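Local coordinates for protein transcriptional regulator, Crp/Fnr family (Eubacterium rectale ATCC 33656, PDB 3DV8) that probably binds DNA as a dimer through a Crp-like helix-turn-helix domain and adjusts transcription in response to a signal sensed by its cyclic nucleotide-binding-type domain, at the interface of chains A and B. Numbering follows the deposited sequence. Chains: chain A/B, transcriptional regulator, Crp/Fnr family.

Contact 1: the interface of chains A and B. Residues chain A 127, 130-131, 134; chain B 87-90.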
ATOM      1  N   GLU A 127      -5.485  -8.066 -10.676  1.00 55.62           N
ATOM      2  CA  GLU A 127      -4.145  -8.669 -10.600  1.00 56.03           C
ATOM      3  C   GLU A 127      -3.038  -7.623 -10.783  1.00 55.45           C
ATOM      4  O   GLU A 127      -1.987  -7.718 -10.149  1.00 55.50           O
ATOM      5  CB  GLU A 127      -3.979  -9.839 -11.594  1.00 56.22           C
ATOM      6  CG  GLU A 127      -4.963 -11.039 -11.407  1.00 59.60           C
ATOM      7  CD  GLU A 127      -5.006 -11.667  -9.992  1.00 64.93           C
ATOM      8  OE1 GLU A 127      -3.995 -11.603  -9.255  1.00 63.56           O
ATOM      9  OE2 GLU A 127      -6.066 -12.256  -9.630  1.00 67.41           O
ATOM     10  N   ALA A 130      -3.184  -5.640  -7.411  1.00 52.14           N
ATOM     11  CA  ALA A 130      -2.612  -6.516  -6.383  1.00 51.47           C
ATOM     12  C   ALA A 130      -1.077  -6.533  -6.426  1.00 50.87           C
ATOM     13  O   ALA A 130      -0.442  -6.478  -5.379  1.00 50.53           O
ATOM     14  CB  ALA A 130      -3.179  -7.936  -6.507  1.00 50.90           C
ATOM     15  N   THR A 131      -0.503  -6.579  -7.634  1.00 51.03           N
ATOM     16  CA  THR A 131       0.958  -6.516  -7.844  1.00 52.42           C
ATOM     17  C   THR A 131       1.552  -5.219  -7.280  1.00 53.42           C
ATOM     18  O   THR A 131       2.539  -5.255  -6.543  1.00 54.17           O
ATOM     19  CB  THR A 131       1.330  -6.587  -9.353  1.00 51.69           C
ATOM     20  OG1 THR A 131       0.740  -7.752  -9.932  1.00 53.07           O
ATOM     21  CG2 THR A 131       2.839  -6.634  -9.562  1.00 49.94           C
ATOM     22  N   SER A 134       1.092  -5.133  -3.564  1.00 54.41           N
ATOM     23  CA  SER A 134       2.181  -5.959  -3.021  1.00 54.54           C
ATOM     24  C   SER A 134       3.532  -5.212  -3.034  1.00 54.88           C
ATOM     25  O   SER A 134       4.257  -5.294  -2.042  1.00 55.18           O
ATOM     26  CB  SER A 134       2.306  -7.304  -3.753  1.00 54.48           C
ATOM     27  OG  SER A 134       1.099  -8.042  -3.712  1.00 53.42           O
TER
ATOM     28  N   ARG B  87      -3.740 -14.512  -7.126  1.00 65.26           N
ATOM     29  CA  ARG B  87      -2.322 -14.894  -7.203  1.00 63.10           C
ATOM     30  C   ARG B  87      -1.357 -13.714  -6.993  1.00 62.29           C
ATOM     31  O   ARG B  87      -0.334 -13.871  -6.335  1.00 62.28           O
ATOM     32  CB  ARG B  87      -2.019 -15.589  -8.541  1.00 62.82           C
ATOM     33  N   SER B  88      -1.712 -12.535  -7.508  1.00 61.40           N
ATOM     34  CA  SER B  88      -0.859 -11.338  -7.392  1.00 60.89           C
ATOM     35  C   SER B  88      -0.751 -10.680  -6.004  1.00 59.95           C
ATOM     36  O   SER B  88       0.063  -9.764  -5.859  1.00 59.12           O
ATOM     37  CB  SER B  88      -1.248 -10.294  -8.440  1.00 60.47           C
ATOM     38  OG  SER B  88      -1.153 -10.856  -9.735  1.00 60.31           O
ATOM     39  N   ILE B  89      -1.562 -11.098  -5.015  1.00 59.54           N
ATOM     40  CA  ILE B  89      -1.416 -10.605  -3.623  1.00 59.82           C
ATOM     41  C   ILE B  89      -0.272 -11.433  -3.034  1.00 58.98           C
ATOM     42  O   ILE B  89      -0.480 -12.569  -2.636  1.00 59.04           O
ATOM     43  CB  ILE B  89      -2.701 -10.764  -2.734  1.00 59.86           C
ATOM     44  CG1 ILE B  89      -3.878  -9.952  -3.282  1.00 60.14           C
ATOM     45  CG2 ILE B  89      -2.412 -10.340  -1.279  1.00 58.62           C
ATOM     46  CD1 ILE B  89      -3.674  -8.433  -3.253  1.00 61.05           C
ATOM     47  N   GLN B  90       0.932 -10.865  -3.024  1.00 58.94           N
ATOM     48  CA  GLN B  90       2.149 -11.550  -2.551  1.00 58.75           C
ATOM     49  C   GLN B  90       2.674 -11.005  -1.219  1.00 57.83           C
ATOM     50  O   GLN B  90       3.877 -10.925  -0.998  1.00 57.78           O
ATOM     51  CB  GLN B  90       3.206 -11.532  -3.672  1.00 58.93           C
ATOM     52  CG  GLN B  90       2.846 -12.432  -4.848  1.00 60.46           C
ATOM     53  CD  GLN B  90       2.872 -13.914  -4.476  1.00 65.49           C
ATOM     54  OE1 GLN B  90       3.764 -14.372  -3.756  1.00 69.82           O
ATOM     55  NE2 GLN B  90       1.889 -14.666  -4.957  1.00 67.72           N
TER
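The long dimerisation helix typical of Crp/Fnr regulators, helix 119-145 of chain A, receives a loop of the cyclic nucleotide-binding-type domain of chain B, and B:Ser88 lies against it between A:Glu127 and A:Ser134. The carboxylate oxygen OE1 of A:Glu127 accepts two bonds from this one residue. The backbone N of B:Ser88 meets OE1 of A:Glu127 at 3.0 Å, nearly along the C-O axis. The hydroxyl OG of B:Ser88 gives its hydrogen to the anti lone pair of OE1 of A:Glu127, again at 3.0 Å. A bend at chi2 (-54°) in A:Glu127 helps bring the carboxylate to the loop instead of letting it run straight out from the helix.

Two turns further on, the hydroxyl of A:Ser134 works in both directions. OG of A:Ser134 accepts the backbone N-H of B:Gln90, N to OG 2.9 Å, almost straight at 171°. The same OG of A:Ser134 is within donating distance of two carbonyls: O of B:Ser88 at 2.9 Å, on an in-plane lone pair, and O of A:Ala130 in its own helix, approached from above the carbonyl plane. With one hydrogen to give, the hydroxyl probably shares it between them. Between these polar grips, methyl CB of A:Ala130 faces CB of B:Ser88 at 3.6 Å and also touches the CD1 end of B:Ile89. Within the loop, the amide NE2 of B:Gln90 folds back to O of B:Arg87 at 2.7 Å, which should help preserve the turn presented to the helix. The contact thus ties the presumed sensory domain of one subunit to the dimerisation helix of the other, a plausible route for passing on effector-dependent movement.

Contact 2: the interface of chains A and B. Residues chain A 69, 91, 132-133, 136; chain B 133, 136-137, 140.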
ATOM      1  N   LEU A  69       7.662   4.564  -4.713  1.00 53.71           N
ATOM      2  CA  LEU A  69       6.764   3.469  -4.383  1.00 54.79           C
ATOM      3  C   LEU A  69       7.228   2.202  -5.113  1.00 56.13           C
ATOM      4  O   LEU A  69       7.379   1.148  -4.500  1.00 57.52           O
ATOM      5  CB  LEU A  69       5.315   3.818  -4.728  1.00 54.70           C
ATOM      6  CG  LEU A  69       4.726   5.047  -4.018  1.00 54.68           C
ATOM      7  CD1 LEU A  69       3.263   5.189  -4.391  1.00 52.20           C
ATOM      8  CD2 LEU A  69       4.862   4.969  -2.504  1.00 53.21           C
ATOM      9  N   PHE A  91      -5.774   8.427  -3.472  1.00 57.83           N
ATOM     10  CA  PHE A  91      -4.396   8.893  -3.261  1.00 58.32           C
ATOM     11  C   PHE A  91      -3.817   9.265  -4.619  1.00 58.08           C
ATOM     12  O   PHE A  91      -4.188   8.680  -5.650  1.00 57.85           O
ATOM     13  CB  PHE A  91      -3.512   7.838  -2.577  1.00 58.74           C
ATOM     14  CG  PHE A  91      -3.330   6.563  -3.368  1.00 59.09           C
ATOM     15  CD1 PHE A  91      -4.323   5.577  -3.364  1.00 61.87           C
ATOM     16  CD2 PHE A  91      -2.158   6.328  -4.089  1.00 59.83           C
ATOM     17  CE1 PHE A  91      -4.163   4.366  -4.084  1.00 61.59           C
ATOM     18  CE2 PHE A  91      -1.973   5.122  -4.818  1.00 60.60           C
ATOM     19  CZ  PHE A  91      -2.978   4.142  -4.817  1.00 61.57           C
ATOM     20  N   ARG A 132       0.919  -4.092  -7.611  1.00 54.06           N
ATOM     21  CA  ARG A 132       1.360  -2.758  -7.163  1.00 54.38           C
ATOM     22  C   ARG A 132       1.097  -2.593  -5.647  1.00 54.37           C
ATOM     23  O   ARG A 132       1.919  -2.000  -4.945  1.00 53.78           O
ATOM     24  CB  ARG A 132       0.699  -1.642  -7.994  1.00 55.26           C
ATOM     25  CG  ARG A 132       0.878  -1.779  -9.542  1.00 57.03           C
ATOM     26  CD  ARG A 132       2.270  -1.500 -10.085  1.00 59.49           C
ATOM     27  NE  ARG A 132       2.444  -2.041 -11.454  1.00 58.75           N
ATOM     28  CZ  ARG A 132       3.109  -3.157 -11.790  1.00 63.63           C
ATOM     29  NH1 ARG A 132       3.750  -3.911 -10.891  1.00 70.73           N
ATOM     30  NH2 ARG A 132       3.175  -3.537 -13.066  1.00 65.73           N
ATOM     31  N   PHE A 133      -0.031  -3.139  -5.162  1.00 53.94           N
ATOM     32  CA  PHE A 133      -0.370  -3.171  -3.721  1.00 54.21           C
ATOM     33  C   PHE A 133       0.747  -3.957  -3.021  1.00 54.61           C
ATOM     34  O   PHE A 133       1.292  -3.484  -2.025  1.00 55.25           O
ATOM     35  CB  PHE A 133      -1.717  -3.884  -3.473  1.00 54.19           C
ATOM     36  CG  PHE A 133      -2.419  -3.535  -2.159  1.00 53.24           C
ATOM     37  CD1 PHE A 133      -1.744  -3.121  -0.998  1.00 52.53           C
ATOM     38  CD2 PHE A 133      -3.804  -3.735  -2.076  1.00 53.20           C
ATOM     39  CE1 PHE A 133      -2.441  -2.843   0.174  1.00 54.45           C
ATOM     40  CE2 PHE A 133      -4.506  -3.476  -0.906  1.00 52.35           C
ATOM     41  CZ  PHE A 133      -3.829  -3.031   0.225  1.00 55.13           C
ATOM     42  N   VAL A 136       4.048  -1.908  -2.878  1.00 55.79           N
ATOM     43  CA  VAL A 136       3.913  -0.937  -1.790  1.00 55.67           C
ATOM     44  C   VAL A 136       3.962  -1.597  -0.392  1.00 55.65           C
ATOM     45  O   VAL A 136       4.449  -0.985   0.557  1.00 56.06           O
ATOM     46  CB  VAL A 136       2.641  -0.070  -1.986  1.00 55.83           C
ATOM     47  CG1 VAL A 136       2.356   0.756  -0.774  1.00 55.68           C
ATOM     48  CG2 VAL A 136       2.799   0.826  -3.229  1.00 54.22           C
TER
ATOM     49  N   PHE B 133      -6.013  -0.182  -0.558  1.00 53.94           N
ATOM     50  CA  PHE B 133      -4.758   0.354  -1.132  1.00 54.21           C
ATOM     51  C   PHE B 133      -4.648   1.813  -0.671  1.00 54.61           C
ATOM     52  O   PHE B 133      -3.602   2.214  -0.162  1.00 55.25           O
ATOM     53  CB  PHE B 133      -4.779   0.314  -2.674  1.00 54.19           C
ATOM     54  CG  PHE B 133      -3.410   0.332  -3.357  1.00 53.24           C
ATOM     55  CD1 PHE B 133      -2.264   0.918  -2.794  1.00 52.53           C
ATOM     56  CD2 PHE B 133      -3.314  -0.176  -4.660  1.00 53.20           C
ATOM     57  CE1 PHE B 133      -1.053   0.923  -3.480  1.00 54.45           C
ATOM     58  CE2 PHE B 133      -2.113  -0.162  -5.359  1.00 52.35           C
ATOM     59  CZ  PHE B 133      -0.978   0.390  -4.774  1.00 55.13           C
ATOM     60  N   VAL B 136      -3.797   2.046   3.116  1.00 55.79           N
ATOM     61  CA  VAL B 136      -2.362   1.789   3.258  1.00 55.67           C
ATOM     62  C   VAL B 136      -1.493   2.954   2.729  1.00 55.65           C
ATOM     63  O   VAL B 136      -0.413   3.203   3.262  1.00 56.06           O
ATOM     64  CB  VAL B 136      -1.983   0.432   2.609  1.00 55.83           C
ATOM     65  CG1 VAL B 136      -0.500   0.263   2.530  1.00 55.68           C
ATOM     66  CG2 VAL B 136      -2.620  -0.727   3.398  1.00 54.22           C
HETATM   67  N   MSE B 137      -1.955   3.664   1.701  1.00 55.89           N
HETATM   68  CA  MSE B 137      -1.223   4.856   1.196  1.00 56.47           C
HETATM   69  C   MSE B 137      -1.289   6.051   2.145  1.00 57.58           C
HETATM   70  O   MSE B 137      -0.330   6.828   2.195  1.00 56.85           O
HETATM   71  CB  MSE B 137      -1.667   5.232  -0.212  1.00 56.02           C
HETATM   72  CG  MSE B 137      -1.243   4.228  -1.272  1.00 57.55           C
HETATM   73 SE   MSE B 137       0.629   4.351  -1.728  0.75 52.09          SE
HETATM   74  CE  MSE B 137       1.307   3.486  -0.320  1.00 62.35           C
ATOM     75  N   ILE B 140       1.418   5.178   4.658  1.00 61.66           N
ATOM     76  CA  ILE B 140       2.795   5.531   4.217  1.00 63.18           C
ATOM     77  C   ILE B 140       3.025   7.033   4.407  1.00 63.49           C
ATOM     78  O   ILE B 140       4.040   7.423   4.979  1.00 62.52           O
ATOM     79  CB  ILE B 140       3.148   5.122   2.748  1.00 62.83           C
ATOM     80  CG1 ILE B 140       3.271   3.600   2.623  1.00 65.41           C
ATOM     81  CG2 ILE B 140       4.480   5.749   2.292  1.00 61.26           C
ATOM     82  CD1 ILE B 140       4.050   3.120   1.352  1.00 64.98           C
TER
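Helix 119-145 of chain A packs against the same helix of chain B, while strand 66-72 and the loop bearing A:Phe91 in chain A close over the chain B helix from its flank. At the centre, A:Phe133 and B:Phe133 slide past each other in opposite directions. Each ring lies over the CA of its partner, 4.0 Å from that atom to the ring centroid, with CA offset toward the rim. The two phenyl rings lie nearly parallel but displaced, so that each also covers the backbone of the other residue. In both residues CG stands opposite the backbone N (chi1 -158°), directing the ring across the two-fold axis.

The other face of B:Phe133 is capped by A:Phe91, whose CZ sits over the ring centre and comes within 3.9 Å of CD1 of B:Phe133. That phenyl also serves the next turn of the chain B helix: CG of the selenomethionine B:Met137 lies over the centre of the A:Phe91 ring, 3.6 Å from its centroid, in a CH-pi contact. With chi1 at 62°, CG of A:Phe91 lies between its own N and carbonyl carbon, and from there the ring spans both neighbours.

B:Met137 bends at chi2 and chi3, and its selenium, SE, meets CD1 of A:Leu69 tip to tip at 3.8 Å. A:Val136 packs beside it with separate branches: CG1 faces CD1 of B:Ile140 at 3.6 Å, whereas CG2 meets ring atom CE1 of B:Phe133 at 3.9 Å, the side chains of A:Val136 and B:Phe133 crossing at about a right angle. This hydrophobic seam joins the paired helices in the manner of a Crp-type coiled coil and probably holds the two subunits, with their DNA-binding domains, in a defined relative position.

Contact 1 and contact 2 are neighbouring parts of one two-fold interface, their C-alpha centres about 12 Å apart. Helix 119-145 runs through both: contact 1 uses one side of its chain A copy, and contact 2 pairs both copies. The loop following 3-10 helix 80-85 also takes part twice, supplied by chain B in contact 1 and by chain A, through A:Phe91, in contact 2. Because each contact recurs with chains exchanged, the helix pairing is accompanied by a polar loop attachment from each chain. A shift in either presumed sensory domain could thus reach both dimerisation helices, as expected for Crp/Fnr regulators.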